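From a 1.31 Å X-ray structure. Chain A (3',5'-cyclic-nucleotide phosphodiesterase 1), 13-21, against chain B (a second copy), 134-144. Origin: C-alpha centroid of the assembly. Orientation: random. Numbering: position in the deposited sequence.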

# COMPACT_ATOMS: atom_id res chain seq x y z
N GLY A 13 5.54 4.69 9.53
CA GLY A 13 5.87 5.96 8.89
C GLY A 13 6.55 5.87 7.54
O GLY A 13 6.79 6.89 6.92
N GLY A 14 6.84 4.65 7.08
CA GLY A 14 7.62 4.42 5.86
C GLY A 14 9.09 4.21 6.20
O GLY A 14 9.50 4.38 7.34
N PRO A 15 9.91 3.86 5.20
CA PRO A 15 9.56 3.80 3.79
C PRO A 15 8.98 2.48 3.31
O PRO A 15 8.55 2.41 2.16
CB PRO A 15 10.89 4.08 3.09
CG PRO A 15 11.90 3.49 4.02
CD PRO A 15 11.37 3.75 5.40
N THR A 16 8.91 1.44 4.15
CA THR A 16 8.17 0.25 3.72
C THR A 16 6.70 0.66 3.57
O THR A 16 6.21 1.56 4.26
CB THR A 16 8.34 -0.98 4.63
OG1 THR A 16 7.63 -0.78 5.85
CG2 THR A 16 9.82 -1.28 4.91
N GLU A 17 6.01 -0.00 2.65
CA GLU A 17 4.80 0.54 2.07
C GLU A 17 3.48 -0.01 2.64
O GLU A 17 2.42 0.51 2.30
CB GLU A 17 4.84 0.41 0.54
CG GLU A 17 4.58 -0.99 0.01
CD GLU A 17 5.78 -1.94 0.07
OE1 GLU A 17 5.59 -3.08 -0.40
OE2 GLU A 17 6.88 -1.57 0.55
N TYR A 18 3.54 -1.04 3.47
CA TYR A 18 2.32 -1.63 4.04
C TYR A 18 2.16 -1.18 5.49
O TYR A 18 3.13 -0.90 6.18
CB TYR A 18 2.34 -3.17 4.01
CG TYR A 18 2.46 -3.89 2.66
CD1 TYR A 18 2.58 -3.20 1.45
CD2 TYR A 18 2.47 -5.28 2.61
CE1 TYR A 18 2.72 -3.88 0.25
CE2 TYR A 18 2.60 -5.97 1.41
CZ TYR A 18 2.73 -5.26 0.24
OH TYR A 18 2.85 -5.94 -0.94
N GLY A 19 0.92 -1.13 5.95
CA GLY A 19 0.64 -0.77 7.32
C GLY A 19 0.86 0.69 7.62
O GLY A 19 1.15 1.04 8.75
N THR A 20 0.71 1.56 6.62
CA THR A 20 0.85 3.00 6.84
C THR A 20 -0.42 3.56 7.51
O THR A 20 -1.39 2.84 7.73
CB THR A 20 1.27 3.75 5.56
OG1 THR A 20 0.32 3.50 4.54
CG2 THR A 20 2.64 3.30 5.08
N GLN A 21 -0.38 4.83 7.87
CA GLN A 21 -1.24 5.36 8.91
C GLN A 21 -2.74 5.19 8.68
O GLN A 21 -3.30 5.70 7.71
CB GLN A 21 -0.94 6.83 9.15
CG GLN A 21 -1.77 7.42 10.27
CD GLN A 21 -1.09 8.57 10.98
OE1 GLN A 21 0.00 8.42 11.52
NE2 GLN A 21 -1.75 9.72 11.01
N ILE B 134 1.75 1.99 -8.37
CA ILE B 134 2.82 2.92 -8.00
C ILE B 134 2.99 3.15 -6.50
O ILE B 134 3.91 3.84 -6.10
CB ILE B 134 2.68 4.30 -8.69
CG1 ILE B 134 1.38 4.98 -8.24
CG2 ILE B 134 2.79 4.14 -10.20
CD1 ILE B 134 1.28 6.45 -8.59
N SER B 135 2.12 2.58 -5.67
CA SER B 135 2.12 2.91 -4.24
C SER B 135 3.43 2.54 -3.53
O SER B 135 3.91 3.32 -2.70
CB SER B 135 0.92 2.26 -3.55
OG SER B 135 0.92 0.87 -3.75
N GLY B 136 4.00 1.38 -3.85
CA GLY B 136 5.27 0.98 -3.26
C GLY B 136 6.43 1.80 -3.79
O GLY B 136 7.28 2.26 -3.02
N LEU B 137 6.48 2.01 -5.10
CA LEU B 137 7.47 2.90 -5.68
C LEU B 137 7.50 4.23 -4.92
O LEU B 137 8.57 4.73 -4.56
CB LEU B 137 7.12 3.15 -7.16
CG LEU B 137 7.73 4.37 -7.84
CD1 LEU B 137 9.25 4.28 -7.96
CD2 LEU B 137 7.09 4.60 -9.20
N VAL B 138 6.32 4.81 -4.70
CA VAL B 138 6.25 6.11 -4.07
C VAL B 138 6.66 6.05 -2.59
O VAL B 138 7.56 6.77 -2.16
CB VAL B 138 4.84 6.71 -4.24
CG1 VAL B 138 4.70 7.98 -3.41
CG2 VAL B 138 4.56 7.00 -5.71
N VAL B 139 6.01 5.20 -1.82
CA VAL B 139 6.29 5.21 -0.38
C VAL B 139 7.73 4.76 -0.10
O VAL B 139 8.37 5.27 0.83
CB VAL B 139 5.23 4.42 0.40
CG1 VAL B 139 5.58 4.39 1.89
CG2 VAL B 139 3.85 5.03 0.19
N ASN B 140 8.27 3.85 -0.92
CA ASN B 140 9.64 3.36 -0.73
C ASN B 140 10.69 4.41 -1.13
O ASN B 140 11.84 4.31 -0.70
CB ASN B 140 9.96 2.12 -1.58
CG ASN B 140 9.14 0.87 -1.25
OD1 ASN B 140 9.20 -0.08 -2.03
ND2 ASN B 140 8.45 0.82 -0.12
N SER B 141 10.32 5.39 -1.95
CA SER B 141 11.31 6.26 -2.59
C SER B 141 12.26 7.03 -1.66
O SER B 141 13.41 7.24 -2.04
CB SER B 141 10.64 7.17 -3.63
OG SER B 141 9.73 8.08 -3.04
N PRO B 142 11.83 7.44 -0.45
CA PRO B 142 12.79 8.16 0.39
C PRO B 142 14.00 7.32 0.83
O PRO B 142 15.01 7.88 1.26
CB PRO B 142 11.95 8.61 1.59
CG PRO B 142 10.55 8.67 1.05
CD PRO B 142 10.47 7.51 0.11
N SER B 143 13.92 6.00 0.67
CA SER B 143 15.08 5.14 0.95
C SER B 143 16.30 5.54 0.12
O SER B 143 17.43 5.28 0.53
CB SER B 143 14.75 3.66 0.69
OG SER B 143 14.51 3.42 -0.69
N ILE B 144 16.08 6.17 -1.02
CA ILE B 144 17.17 6.58 -1.90
C ILE B 144 18.12 7.57 -1.20
O ILE B 144 19.27 7.69 -1.59
CB ILE B 144 16.63 7.16 -3.23
CG1 ILE B 144 15.85 6.10 -4.01
CG2 ILE B 144 17.76 7.67 -4.10
CD1 ILE B 144 14.81 6.65 -4.96

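An irregular loop of chain A packs against a short helix of chain B in a small, buried contact, in which one asparagine amide supplies both hydrogen bonds and a valine supplies much of the nonpolar surface around them.

The polar center is Asn B140. Its ND2 donates to the backbone carbonyl of Pro A15 (ND2 to O, 2.8 Å) and to the carboxylate of Glu A17 (ND2 to OE2, 2.9 Å), the latter almost perfectly straight, with an N-H...O angle of 177°. A carboxamide suits this place because its NH2 group carries two hydrogens and can serve two acceptors at once. The CA-to-CB bond of Asn B140 points sideways, and the m rotamer at chi1 brings the amide to the loop. Its OD1 is hydrogen-bonded elsewhere in the structure, so both ends of the amide are engaged.

Pro A15 follows a cis peptide bond and lies close to the helix, its CA 4.5 Å from the CA of Asn B140. Its carbonyl oxygen also receives a CA-H...O contact from Asn B140 (CA to O, 3.2 Å). The same oxygen lies 3.2 Å from Val B139 O; these are two acceptors and cannot bond to each other. The proline ring reaches Ser B143, CG to CB 4.4 Å, in a loose van der Waals contact. The hydroxyl of Ser B143 is turned back to its own chain, where OG donates to Asn B140 O at 2.8 Å.

Val B139 points toward the loop and fills the space beside these polar groups. Its CG1 lies 3.7 Å from Thr A16 O and 3.9 Å from Glu A17 CA, and the methyl CG2 of Thr A20 lies near the same CG1 of Val B139, at 4.5 Å. A compact, branched side chain fits here, offering nonpolar surface without a polar group to satisfy.

Glu A17 serves both parts of the contact. Its CB packs against Val B139 CB at 4.0 Å and Gly B136 CA at 3.9 Å, while its bent chain, p at chi1 and m at chi2, carries the carboxylate to Asn B140. Gly B136 has no side chain, so Glu A17 CB meets its CA directly; a CB there would lie about 3.7 Å from Glu A17 CG, a normal contact, so this approach alone does not require glycine. At Gly A14, the backbone angles alone call for glycine, since a CB would be jammed against the preceding carbonyl oxygen.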